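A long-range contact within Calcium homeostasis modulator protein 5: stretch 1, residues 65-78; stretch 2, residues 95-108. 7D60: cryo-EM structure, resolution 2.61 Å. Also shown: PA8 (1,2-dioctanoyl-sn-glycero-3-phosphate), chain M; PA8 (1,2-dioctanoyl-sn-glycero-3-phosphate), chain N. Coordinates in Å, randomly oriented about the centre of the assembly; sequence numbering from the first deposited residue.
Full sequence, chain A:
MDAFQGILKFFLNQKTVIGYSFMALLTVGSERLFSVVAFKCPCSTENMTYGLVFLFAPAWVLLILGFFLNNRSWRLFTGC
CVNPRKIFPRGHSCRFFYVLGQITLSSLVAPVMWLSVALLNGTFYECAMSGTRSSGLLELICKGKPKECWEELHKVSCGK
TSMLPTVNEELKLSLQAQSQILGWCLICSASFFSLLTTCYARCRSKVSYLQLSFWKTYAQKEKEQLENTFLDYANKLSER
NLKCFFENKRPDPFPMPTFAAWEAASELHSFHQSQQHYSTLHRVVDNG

Stretch 1, residues 65-78: LGFFLNNRSWRLFT
Stretch 2 95-108: RFFYVLGQITLSSL

Ile103 is the centre of the contact: 99 Å² of it is covered by the other stretch. It points toward stretch 1 from helix 95-106, with chi1 m and chi2 near 101°. Its CG2 lies 3.6 Å from Phe67 CD1, at the edge of that ring (chi1 m, chi2 -55°), and its CG1 lies 4.1 Å from Ser73 CB. A branched aliphatic chain can thus meet several neighbours at once.

In stretch 1, residues 65-68 continue a helix begun earlier in the chain, Leu69 and Asn70 (phi/psi -91/112) are loop, and a weakly bonded helix of about 71-77 runs nearly antiparallel to helix 95-106, at 150° and 10.1 Å at the closest approach of the axes. The CA-CA separation falls from Leu76-Val99 (8.6 Å) through Ser73-Ile103 (6.7 Å) to Gly66-Ser107 (4.7 Å). At the wide end larger side chains fill the space: Leu76 (t, p) brings CD2 to 3.9 Å from Phe96 CE1, and Phe77 (m) brings CE1 to 4.2 Å from the same atom, at the edge of the Phe96 ring (t). Gly66 suits the narrow end, since an ideal CB there would clash with Ser107 CB at 2.7 Å.

Serine is small enough for places where the backbones are near, and each hydroxyl is satisfied within its own stretch: Ser73 OG (p) donates to Asn70 O (2.7 Å) and Ser107 OG (p) to Ile103 O (3.1 Å). At the polar edge, Arg72 (p, t, p) lays CD 3.7 Å from Ile103 CD1 and carries NH1 to 3.4 Å from Gln102 OE1 (m, t).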

# COMPACT_ATOMS: atom_id res chain seq x y z
N LEU A 65 11.80 -45.53 4.14
CA LEU A 65 10.84 -44.61 3.53
C LEU A 65 10.86 -44.67 2.00
O LEU A 65 9.88 -44.28 1.37
CB LEU A 65 11.13 -43.19 4.00
CG LEU A 65 10.06 -42.12 3.83
CD1 LEU A 65 8.88 -42.41 4.73
CD2 LEU A 65 10.63 -40.75 4.11
N GLY A 66 11.95 -45.15 1.40
CA GLY A 66 11.97 -45.32 -0.04
C GLY A 66 11.24 -46.56 -0.50
O GLY A 66 10.83 -46.64 -1.66
N PHE A 67 11.08 -47.55 0.38
CA PHE A 67 10.30 -48.73 0.04
C PHE A 67 8.80 -48.49 0.15
O PHE A 67 8.03 -49.14 -0.55
CB PHE A 67 10.69 -49.90 0.94
CG PHE A 67 12.06 -50.43 0.69
CD1 PHE A 67 12.44 -50.84 -0.57
CD2 PHE A 67 12.97 -50.54 1.73
CE1 PHE A 67 13.71 -51.34 -0.79
CE2 PHE A 67 14.23 -51.04 1.51
CZ PHE A 67 14.60 -51.43 0.24
N PHE A 68 8.38 -47.57 1.02
CA PHE A 68 6.96 -47.27 1.15
C PHE A 68 6.44 -46.49 -0.05
O PHE A 68 5.34 -46.75 -0.53
CB PHE A 68 6.69 -46.47 2.42
CG PHE A 68 6.45 -47.31 3.64
CD1 PHE A 68 5.30 -48.06 3.76
CD2 PHE A 68 7.36 -47.31 4.69
CE1 PHE A 68 5.07 -48.83 4.88
CE2 PHE A 68 7.13 -48.07 5.82
CZ PHE A 68 5.98 -48.82 5.91
N LEU A 69 7.22 -45.53 -0.54
CA LEU A 69 6.77 -44.63 -1.59
C LEU A 69 7.06 -45.16 -2.99
O LEU A 69 6.81 -44.45 -3.96
CB LEU A 69 7.40 -43.26 -1.41
CG LEU A 69 7.26 -42.62 -0.03
CD1 LEU A 69 7.92 -41.26 -0.00
CD2 LEU A 69 5.81 -42.50 0.35
N ASN A 70 7.58 -46.37 -3.11
CA ASN A 70 7.86 -46.97 -4.40
C ASN A 70 6.63 -47.74 -4.84
O ASN A 70 6.28 -48.76 -4.24
CB ASN A 70 9.08 -47.87 -4.33
CG ASN A 70 9.86 -47.90 -5.61
OD1 ASN A 70 9.45 -47.33 -6.61
ND2 ASN A 70 11.01 -48.55 -5.59
N ASN A 71 5.97 -47.27 -5.90
CA ASN A 71 4.72 -47.87 -6.34
C ASN A 71 4.94 -49.24 -6.97
O ASN A 71 4.05 -50.09 -6.92
CB ASN A 71 4.01 -46.96 -7.33
CG ASN A 71 3.37 -45.77 -6.66
OD1 ASN A 71 2.73 -45.90 -5.61
ND2 ASN A 71 3.53 -44.60 -7.25
N ARG A 72 6.10 -49.47 -7.57
CA ARG A 72 6.33 -50.75 -8.23
C ARG A 72 6.82 -51.83 -7.29
O ARG A 72 6.98 -52.98 -7.72
CB ARG A 72 7.31 -50.57 -9.39
CG ARG A 72 8.75 -50.53 -8.98
CD ARG A 72 9.61 -51.07 -10.10
NE ARG A 72 9.84 -50.07 -11.13
CZ ARG A 72 10.46 -50.31 -12.28
NH1 ARG A 72 10.92 -51.52 -12.55
NH2 ARG A 72 10.63 -49.33 -13.16
N SER A 73 7.04 -51.52 -6.01
CA SER A 73 7.28 -52.56 -5.03
C SER A 73 5.99 -53.18 -4.53
O SER A 73 6.01 -54.34 -4.10
CB SER A 73 8.07 -52.01 -3.85
OG SER A 73 7.36 -50.99 -3.19
N TRP A 74 4.89 -52.45 -4.57
CA TRP A 74 3.59 -53.00 -4.19
C TRP A 74 2.91 -53.73 -5.33
O TRP A 74 2.13 -54.65 -5.08
CB TRP A 74 2.68 -51.89 -3.67
CG TRP A 74 3.22 -51.18 -2.48
CD1 TRP A 74 3.56 -49.87 -2.40
CD2 TRP A 74 3.50 -51.74 -1.19
NE1 TRP A 74 4.02 -49.57 -1.14
CE2 TRP A 74 4.00 -50.71 -0.38
CE3 TRP A 74 3.38 -53.02 -0.64
CZ2 TRP A 74 4.37 -50.91 0.94
CZ3 TRP A 74 3.75 -53.22 0.66
CH2 TRP A 74 4.24 -52.17 1.44
N ARG A 75 3.18 -53.34 -6.58
CA ARG A 75 2.68 -54.11 -7.71
C ARG A 75 3.33 -55.48 -7.81
O ARG A 75 2.70 -56.41 -8.32
CB ARG A 75 2.93 -53.36 -9.02
CG ARG A 75 2.13 -52.10 -9.14
CD ARG A 75 2.28 -51.47 -10.49
NE ARG A 75 3.58 -50.85 -10.68
CZ ARG A 75 4.02 -50.39 -11.85
NH1 ARG A 75 3.26 -50.51 -12.92
NH2 ARG A 75 5.22 -49.83 -11.94
N LEU A 76 4.55 -55.62 -7.33
CA LEU A 76 5.26 -56.89 -7.41
C LEU A 76 4.82 -57.88 -6.35
O LEU A 76 4.75 -59.08 -6.64
CB LEU A 76 6.77 -56.64 -7.29
CG LEU A 76 7.71 -57.82 -7.51
CD1 LEU A 76 7.71 -58.23 -8.96
CD2 LEU A 76 9.10 -57.45 -7.07
N PHE A 77 4.49 -57.42 -5.15
CA PHE A 77 4.32 -58.32 -4.02
C PHE A 77 2.88 -58.56 -3.59
O PHE A 77 2.64 -59.50 -2.83
CB PHE A 77 5.10 -57.79 -2.81
CG PHE A 77 6.57 -58.05 -2.89
CD1 PHE A 77 7.05 -59.35 -3.00
CD2 PHE A 77 7.48 -57.01 -2.86
CE1 PHE A 77 8.41 -59.59 -3.08
CE2 PHE A 77 8.83 -57.25 -2.94
CZ PHE A 77 9.30 -58.54 -3.05
N THR A 78 1.92 -57.74 -4.03
CA THR A 78 0.54 -57.87 -3.57
C THR A 78 -0.09 -59.14 -4.12
O THR A 78 -0.17 -59.33 -5.33
CB THR A 78 -0.27 -56.66 -4.00
OG1 THR A 78 0.36 -55.47 -3.53
CG2 THR A 78 -1.66 -56.73 -3.43
N ARG A 95 14.17 -62.58 -13.93
CA ARG A 95 13.65 -61.22 -14.03
C ARG A 95 13.18 -60.69 -12.67
O ARG A 95 13.19 -59.47 -12.46
CB ARG A 95 12.51 -61.16 -15.06
CG ARG A 95 12.04 -59.74 -15.36
CD ARG A 95 11.15 -59.58 -16.56
NE ARG A 95 10.44 -58.31 -16.47
CZ ARG A 95 10.95 -57.11 -16.75
NH1 ARG A 95 12.21 -56.99 -17.17
NH2 ARG A 95 10.20 -56.03 -16.62
N PHE A 96 12.83 -61.58 -11.74
CA PHE A 96 12.44 -61.16 -10.40
C PHE A 96 13.57 -60.46 -9.67
O PHE A 96 13.34 -59.50 -8.93
CB PHE A 96 11.96 -62.36 -9.59
CG PHE A 96 11.77 -62.07 -8.14
CD1 PHE A 96 10.73 -61.27 -7.71
CD2 PHE A 96 12.64 -62.59 -7.19
CE1 PHE A 96 10.55 -61.00 -6.37
CE2 PHE A 96 12.46 -62.32 -5.85
CZ PHE A 96 11.42 -61.52 -5.44
N PHE A 97 14.81 -60.90 -9.89
CA PHE A 97 15.95 -60.23 -9.28
C PHE A 97 16.32 -58.95 -10.00
O PHE A 97 16.91 -58.05 -9.40
CB PHE A 97 17.15 -61.17 -9.23
CG PHE A 97 16.93 -62.37 -8.37
CD1 PHE A 97 17.01 -62.27 -6.99
CD2 PHE A 97 16.63 -63.60 -8.93
CE1 PHE A 97 16.80 -63.37 -6.19
CE2 PHE A 97 16.42 -64.71 -8.14
CZ PHE A 97 16.51 -64.59 -6.76
N TYR A 98 15.98 -58.84 -11.29
CA TYR A 98 16.25 -57.59 -12.00
C TYR A 98 15.30 -56.49 -11.56
O TYR A 98 15.69 -55.32 -11.48
CB TYR A 98 16.16 -57.81 -13.51
CG TYR A 98 16.38 -56.56 -14.32
CD1 TYR A 98 17.66 -56.08 -14.55
CD2 TYR A 98 15.31 -55.85 -14.85
CE1 TYR A 98 17.87 -54.93 -15.29
CE2 TYR A 98 15.50 -54.70 -15.58
CZ TYR A 98 16.78 -54.25 -15.80
OH TYR A 98 16.97 -53.10 -16.53
N VAL A 99 14.04 -56.84 -11.29
CA VAL A 99 13.09 -55.84 -10.81
C VAL A 99 13.40 -55.46 -9.38
O VAL A 99 13.42 -54.28 -9.03
CB VAL A 99 11.64 -56.35 -10.97
CG1 VAL A 99 10.66 -55.29 -10.52
CG2 VAL A 99 11.37 -56.70 -12.41
N LEU A 100 13.70 -56.46 -8.53
CA LEU A 100 14.06 -56.21 -7.14
C LEU A 100 15.36 -55.43 -6.99
O LEU A 100 15.54 -54.74 -5.99
CB LEU A 100 14.17 -57.54 -6.39
CG LEU A 100 14.13 -57.53 -4.87
CD1 LEU A 100 13.05 -56.59 -4.36
CD2 LEU A 100 13.90 -58.93 -4.35
N GLY A 101 16.26 -55.52 -7.97
CA GLY A 101 17.43 -54.66 -7.97
C GLY A 101 17.11 -53.22 -8.29
O GLY A 101 17.85 -52.32 -7.90
N GLN A 102 16.01 -52.97 -9.00
CA GLN A 102 15.64 -51.60 -9.34
C GLN A 102 14.99 -50.87 -8.18
O GLN A 102 15.17 -49.66 -8.04
CB GLN A 102 14.71 -51.59 -10.54
CG GLN A 102 15.35 -51.95 -11.84
CD GLN A 102 14.43 -51.73 -13.02
OE1 GLN A 102 13.92 -52.67 -13.61
NE2 GLN A 102 14.20 -50.46 -13.35
N ILE A 103 14.21 -51.57 -7.35
CA ILE A 103 13.65 -50.95 -6.15
C ILE A 103 14.76 -50.63 -5.16
O ILE A 103 14.78 -49.56 -4.55
CB ILE A 103 12.56 -51.85 -5.53
CG1 ILE A 103 11.27 -51.83 -6.36
CG2 ILE A 103 12.21 -51.44 -4.12
CD1 ILE A 103 11.07 -53.00 -7.24
N THR A 104 15.73 -51.54 -5.02
CA THR A 104 16.81 -51.36 -4.06
C THR A 104 17.75 -50.23 -4.45
O THR A 104 18.17 -49.44 -3.60
CB THR A 104 17.59 -52.66 -3.91
OG1 THR A 104 16.67 -53.76 -3.83
CG2 THR A 104 18.42 -52.63 -2.65
N LEU A 105 18.07 -50.11 -5.74
CA LEU A 105 18.99 -49.06 -6.17
C LEU A 105 18.33 -47.69 -6.21
O LEU A 105 19.01 -46.68 -6.03
CB LEU A 105 19.57 -49.40 -7.54
CG LEU A 105 20.63 -50.50 -7.57
CD1 LEU A 105 21.20 -50.65 -8.96
CD2 LEU A 105 21.73 -50.22 -6.57
N SER A 106 17.02 -47.63 -6.44
CA SER A 106 16.35 -46.34 -6.48
C SER A 106 16.13 -45.77 -5.09
O SER A 106 16.08 -44.54 -4.93
CB SER A 106 15.02 -46.45 -7.21
OG SER A 106 14.18 -45.37 -6.87
N SER A 107 15.98 -46.62 -4.08
CA SER A 107 15.78 -46.17 -2.71
C SER A 107 17.09 -45.96 -1.97
O SER A 107 17.06 -45.60 -0.79
CB SER A 107 14.90 -47.16 -1.96
OG SER A 107 15.57 -48.39 -1.78
N LEU A 108 18.23 -46.19 -2.62
CA LEU A 108 19.54 -45.96 -2.04
C LEU A 108 20.12 -44.61 -2.44
O LEU A 108 21.33 -44.42 -2.36
CB LEU A 108 20.51 -47.07 -2.45
CG LEU A 108 20.69 -48.25 -1.51
CD1 LEU A 108 21.74 -49.18 -2.06
CD2 LEU A 108 21.07 -47.77 -0.14
O1 PA8 M . 7.44 -44.38 -7.80
O2 PA8 M . 8.60 -46.09 -9.13
P1 PA8 M . 8.70 -44.70 -8.57
O3 PA8 M . 8.88 -43.72 -9.70
O4 PA8 M . 10.01 -44.60 -7.56
C1 PA8 M . 10.53 -43.34 -7.24
C2 PA8 M . 10.01 -42.93 -5.86
C3 PA8 M . 11.09 -43.17 -4.80
O5 PA8 M . 11.49 -41.93 -4.29
C4 PA8 M . 11.60 -41.87 -2.90
O6 PA8 M . 11.33 -42.81 -2.24
C5 PA8 M . 12.06 -40.58 -2.22
C6 PA8 M . 12.04 -40.67 -0.70
C7 PA8 M . 12.53 -39.39 -0.03
O7 PA8 M . 9.69 -41.57 -5.89
C12 PA8 M . 8.33 -41.29 -5.73
O8 PA8 M . 7.55 -41.73 -6.51
C13 PA8 M . 7.86 -40.42 -4.57
C14 PA8 M . 6.68 -39.53 -4.96
C15 PA8 M . 5.96 -38.96 -3.74
C16 PA8 M . 6.89 -38.10 -2.88
C17 PA8 M . 6.13 -37.36 -1.79
C18 PA8 M . 5.56 -36.03 -2.27
C19 PA8 M . 5.01 -35.19 -1.12
O1 PA8 N . 13.11 -47.01 -15.86
O2 PA8 N . 14.64 -48.92 -16.02
P1 PA8 N . 14.54 -47.42 -16.11
O3 PA8 N . 14.96 -46.97 -17.49
O4 PA8 N . 15.51 -46.72 -14.98
C1 PA8 N . 16.90 -46.88 -15.08
C2 PA8 N . 17.36 -47.82 -13.97
C3 PA8 N . 17.65 -49.20 -14.57
O5 PA8 N . 18.92 -49.63 -14.18
C4 PA8 N . 18.90 -50.61 -13.19
O6 PA8 N . 18.32 -50.43 -12.18
C5 PA8 N . 19.64 -51.93 -13.38
C6 PA8 N . 19.79 -52.67 -12.05
C7 PA8 N . 19.87 -54.19 -12.22
O7 PA8 N . 18.51 -47.32 -13.36
C12 PA8 N . 18.42 -47.08 -11.98
O8 PA8 N . 17.37 -47.15 -11.42
C13 PA8 N . 19.67 -46.71 -11.19
C14 PA8 N . 19.40 -45.74 -10.04
C15 PA8 N . 20.66 -45.04 -9.55
C16 PA8 N . 21.48 -45.88 -8.57
C17 PA8 N . 22.02 -45.04 -7.41
C18 PA8 N . 22.94 -45.83 -6.48
C19 PA8 N . 23.78 -44.93 -5.58